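Local coordinates for protein lambda integrase (Enterobacteria phage lambda, PDB 1AE9) that catalyses site-specific recombination that integrates the phage genome into the host chromosome and, together with excisionase, excises the prophage again, this chain being its catalytic domain, at residues Ser46-Tyr54 with Lys63-His71. Sequence-based numbering, arbitrary orientation.
Sequences SDIVDGYLY and KIAIPTALH
Tyr-52 lies against Pro-67 and Ala-65 where strands 52-56 and 63-67 run antiparallel as a beta hairpin in the sheet of this tyrosine recombinase catalytic domain. From CB, 4.0 Å from Ile-66 O, the Tyr-52 side chain swings with CG anti to its carbonyl carbon (chi1 -81°), which carries the ring across to the partner strand. CG keeps to Ile-66 O at 4.2 Å; CD2 then meets Ala-65 O near the ring plane and Ala-65 CB at 3.8 Å; CE2 reaches Pro-67 CB at 3.7 Å, and CZ stays in van der Waals contact with that carbon. Pro-67 CA sits over one face of the Tyr-52 ring as a CH-pi donor, 4.1 Å from its centroid. Tyr-54 repeats the theme, taking Ala-65 CB over a face of its ring, so the alanine methyl touches both tyrosines. Lys-176, on strand 173-176, makes a cation-pi contact with Tyr-52.

Leu-53 N gives to Ile-66 O, and Ile-66 N to Leu-53 O, each at 2.8 Å and nearly straight (172°); on the other face Leu-53 meets Met-79 of helix 79-90. Gly-51 O, at the type I' turn Val-49 to Tyr-52, accepts a hydrogen bond from Thr-68 N at 3.1 Å, the donor above the carbonyl plane, and a weak one from Thr-68 OG1. Three backbone bonds thus join the segments, while Pro-67 and Ala-65 offer the rings carbon contacts beside the Ala-65 carbonyl.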
loop_
_atom_site.group_PDB
_atom_site.type_symbol
_atom_site.label_atom_id
_atom_site.label_comp_id
_atom_site.label_asym_id
_atom_site.label_seq_id
_atom_site.Cartn_x
_atom_site.Cartn_y
_atom_site.Cartn_z
ATOM N N SER A 46 4.802 7.674 -23.389
ATOM C CA SER A 46 3.895 7.464 -24.514
ATOM C C SER A 46 2.620 8.313 -24.404
ATOM O O SER A 46 1.835 8.399 -25.354
ATOM C CB SER A 46 3.537 5.981 -24.625
ATOM O OG SER A 46 3.231 5.431 -23.355
ATOM N N ASP A 47 2.408 8.923 -23.239
ATOM C CA ASP A 47 1.242 9.768 -23.010
ATOM C C ASP A 47 1.450 11.182 -23.541
ATOM O O ASP A 47 0.519 11.986 -23.536
ATOM C CB ASP A 47 0.906 9.848 -21.518
ATOM C CG ASP A 47 0.534 8.504 -20.923
ATOM O OD1 ASP A 47 0.141 7.587 -21.678
ATOM O OD2 ASP A 47 0.628 8.372 -19.689
ATOM N N ILE A 48 2.672 11.499 -23.952
ATOM C CA ILE A 48 2.974 12.820 -24.480
ATOM C C ILE A 48 2.995 12.756 -25.998
ATOM O O ILE A 48 3.795 12.033 -26.582
ATOM C CB ILE A 48 4.328 13.358 -23.963
ATOM C CG1 ILE A 48 4.282 13.491 -22.441
ATOM C CG2 ILE A 48 4.640 14.717 -24.593
ATOM C CD1 ILE A 48 5.609 13.865 -21.825
ATOM N N VAL A 49 2.088 13.494 -26.627
ATOM C CA VAL A 49 1.984 13.529 -28.079
ATOM C C VAL A 49 1.834 14.973 -28.524
ATOM O O VAL A 49 0.970 15.692 -28.029
ATOM C CB VAL A 49 0.754 12.732 -28.579
ATOM C CG1 VAL A 49 0.647 12.825 -30.097
ATOM C CG2 VAL A 49 0.852 11.272 -28.153
ATOM N N ASP A 50 2.715 15.402 -29.421
ATOM C CA ASP A 50 2.690 16.760 -29.970
ATOM C C ASP A 50 2.537 17.864 -28.927
ATOM O O ASP A 50 1.633 18.696 -29.016
ATOM C CB ASP A 50 1.580 16.886 -31.024
ATOM C CG ASP A 50 1.770 15.930 -32.192
ATOM O OD1 ASP A 50 2.934 15.722 -32.610
ATOM O OD2 ASP A 50 0.752 15.386 -32.687
ATOM N N GLY A 51 3.417 17.857 -27.933
ATOM C CA GLY A 51 3.361 18.878 -26.902
ATOM C C GLY A 51 2.211 18.801 -25.912
ATOM O O GLY A 51 1.891 19.804 -25.265
ATOM N N TYR A 52 1.575 17.637 -25.794
ATOM C CA TYR A 52 0.475 17.466 -24.851
ATOM C C TYR A 52 0.605 16.169 -24.068
ATOM O O TYR A 52 0.922 15.124 -24.642
ATOM C CB TYR A 52 -0.881 17.497 -25.560
ATOM C CG TYR A 52 -1.380 18.891 -25.851
ATOM C CD1 TYR A 52 -0.951 19.584 -26.985
ATOM C CD2 TYR A 52 -2.255 19.535 -24.977
ATOM C CE1 TYR A 52 -1.374 20.884 -27.239
ATOM C CE2 TYR A 52 -2.686 20.839 -25.224
ATOM C CZ TYR A 52 -2.237 21.505 -26.356
ATOM O OH TYR A 52 -2.636 22.799 -26.598
ATOM N N LEU A 53 0.417 16.260 -22.752
ATOM C CA LEU A 53 0.467 15.104 -21.859
ATOM C C LEU A 53 -0.980 14.695 -21.607
ATOM O O LEU A 53 -1.756 15.448 -21.011
ATOM C CB LEU A 53 1.169 15.461 -20.540
ATOM C CG LEU A 53 1.075 14.472 -19.367
ATOM C CD1 LEU A 53 1.684 13.128 -19.716
ATOM C CD2 LEU A 53 1.759 15.061 -18.154
ATOM N N TYR A 54 -1.354 13.533 -22.133
ATOM C CA TYR A 54 -2.710 13.007 -22.000
ATOM C C TYR A 54 -2.882 12.272 -20.686
ATOM O O TYR A 54 -2.133 11.351 -20.384
ATOM C CB TYR A 54 -3.043 12.088 -23.184
ATOM C CG TYR A 54 -3.230 12.851 -24.473
ATOM C CD1 TYR A 54 -2.135 13.327 -25.189
ATOM C CD2 TYR A 54 -4.504 13.160 -24.938
ATOM C CE1 TYR A 54 -2.303 14.100 -26.329
ATOM C CE2 TYR A 54 -4.685 13.930 -26.076
ATOM C CZ TYR A 54 -3.582 14.399 -26.765
ATOM O OH TYR A 54 -3.764 15.184 -27.879
ATOM N N LYS A 63 -10.767 12.876 -18.706
ATOM C CA LYS A 63 -9.683 12.837 -19.689
ATOM C C LYS A 63 -9.266 14.239 -20.141
ATOM O O LYS A 63 -10.041 14.938 -20.798
ATOM C CB LYS A 63 -10.111 12.002 -20.901
ATOM C CG LYS A 63 -10.122 10.511 -20.641
ATOM C CD LYS A 63 -10.662 9.724 -21.822
ATOM C CE LYS A 63 -12.153 9.931 -21.969
ATOM N NZ LYS A 63 -12.874 9.606 -20.706
ATOM N N ILE A 64 -8.031 14.628 -19.831
ATOM C CA ILE A 64 -7.534 15.953 -20.196
ATOM C C ILE A 64 -6.205 15.906 -20.933
ATOM O O ILE A 64 -5.418 14.974 -20.759
ATOM C CB ILE A 64 -7.365 16.858 -18.945
ATOM C CG1 ILE A 64 -6.380 16.229 -17.956
ATOM C CG2 ILE A 64 -8.701 17.065 -18.253
ATOM C CD1 ILE A 64 -6.154 17.068 -16.719
ATOM N N ALA A 65 -5.971 16.900 -21.783
ATOM C CA ALA A 65 -4.724 16.999 -22.532
ATOM C C ALA A 65 -4.019 18.236 -21.977
ATOM O O ALA A 65 -4.495 19.363 -22.160
ATOM C CB ALA A 65 -5.011 17.158 -24.027
ATOM N N ILE A 66 -2.917 18.019 -21.259
ATOM C CA ILE A 66 -2.170 19.107 -20.629
ATOM C C ILE A 66 -1.023 19.619 -21.497
ATOM O O ILE A 66 -0.137 18.854 -21.880
ATOM C CB ILE A 66 -1.595 18.672 -19.242
ATOM C CG1 ILE A 66 -2.684 18.004 -18.390
ATOM C CG2 ILE A 66 -1.057 19.889 -18.492
ATOM C CD1 ILE A 66 -2.181 17.443 -17.062
ATOM N N PRO A 67 -1.031 20.921 -21.831
ATOM C CA PRO A 67 0.051 21.457 -22.661
ATOM C C PRO A 67 1.346 21.472 -21.861
ATOM O O PRO A 67 1.373 21.971 -20.730
ATOM C CB PRO A 67 -0.447 22.865 -23.005
ATOM C CG PRO A 67 -1.273 23.243 -21.810
ATOM C CD PRO A 67 -2.021 21.965 -21.501
ATOM N N THR A 68 2.411 20.912 -22.432
ATOM C CA THR A 68 3.698 20.847 -21.750
ATOM C C THR A 68 4.425 22.189 -21.655
ATOM O O THR A 68 5.513 22.280 -21.088
ATOM C CB THR A 68 4.622 19.814 -22.397
ATOM O OG1 THR A 68 4.784 20.127 -23.785
ATOM C CG2 THR A 68 4.039 18.414 -22.252
ATOM N N ALA A 69 3.818 23.230 -22.206
ATOM C CA ALA A 69 4.402 24.560 -22.165
ATOM C C ALA A 69 4.092 25.276 -20.849
ATOM O O ALA A 69 4.597 26.374 -20.602
ATOM C CB ALA A 69 3.893 25.377 -23.335
ATOM N N LEU A 70 3.258 24.665 -20.009
ATOM C CA LEU A 70 2.881 25.261 -18.729
ATOM C C LEU A 70 4.073 25.599 -17.841
ATOM O O LEU A 70 5.125 24.951 -17.912
ATOM C CB LEU A 70 1.911 24.354 -17.968
ATOM C CG LEU A 70 0.438 24.396 -18.377
ATOM C CD1 LEU A 70 -0.356 23.420 -17.517
ATOM C CD2 LEU A 70 -0.113 25.812 -18.213
ATOM N N HIS A 71 3.900 26.634 -17.022
ATOM C CA HIS A 71 4.926 27.106 -16.093
ATOM C C HIS A 71 4.208 27.516 -14.823
ATOM O O HIS A 71 3.060 27.968 -14.874
ATOM C CB HIS A 71 5.613 28.390 -16.607
ATOM C CG HIS A 71 6.674 28.178 -17.646
ATOM N ND1 HIS A 71 6.392 28.032 -18.991
ATOM C CD2 HIS A 71 8.027 28.178 -17.547
ATOM C CE1 HIS A 71 7.521 27.954 -19.674
ATOM N NE2 HIS A 71 8.528 28.040 -18.822
#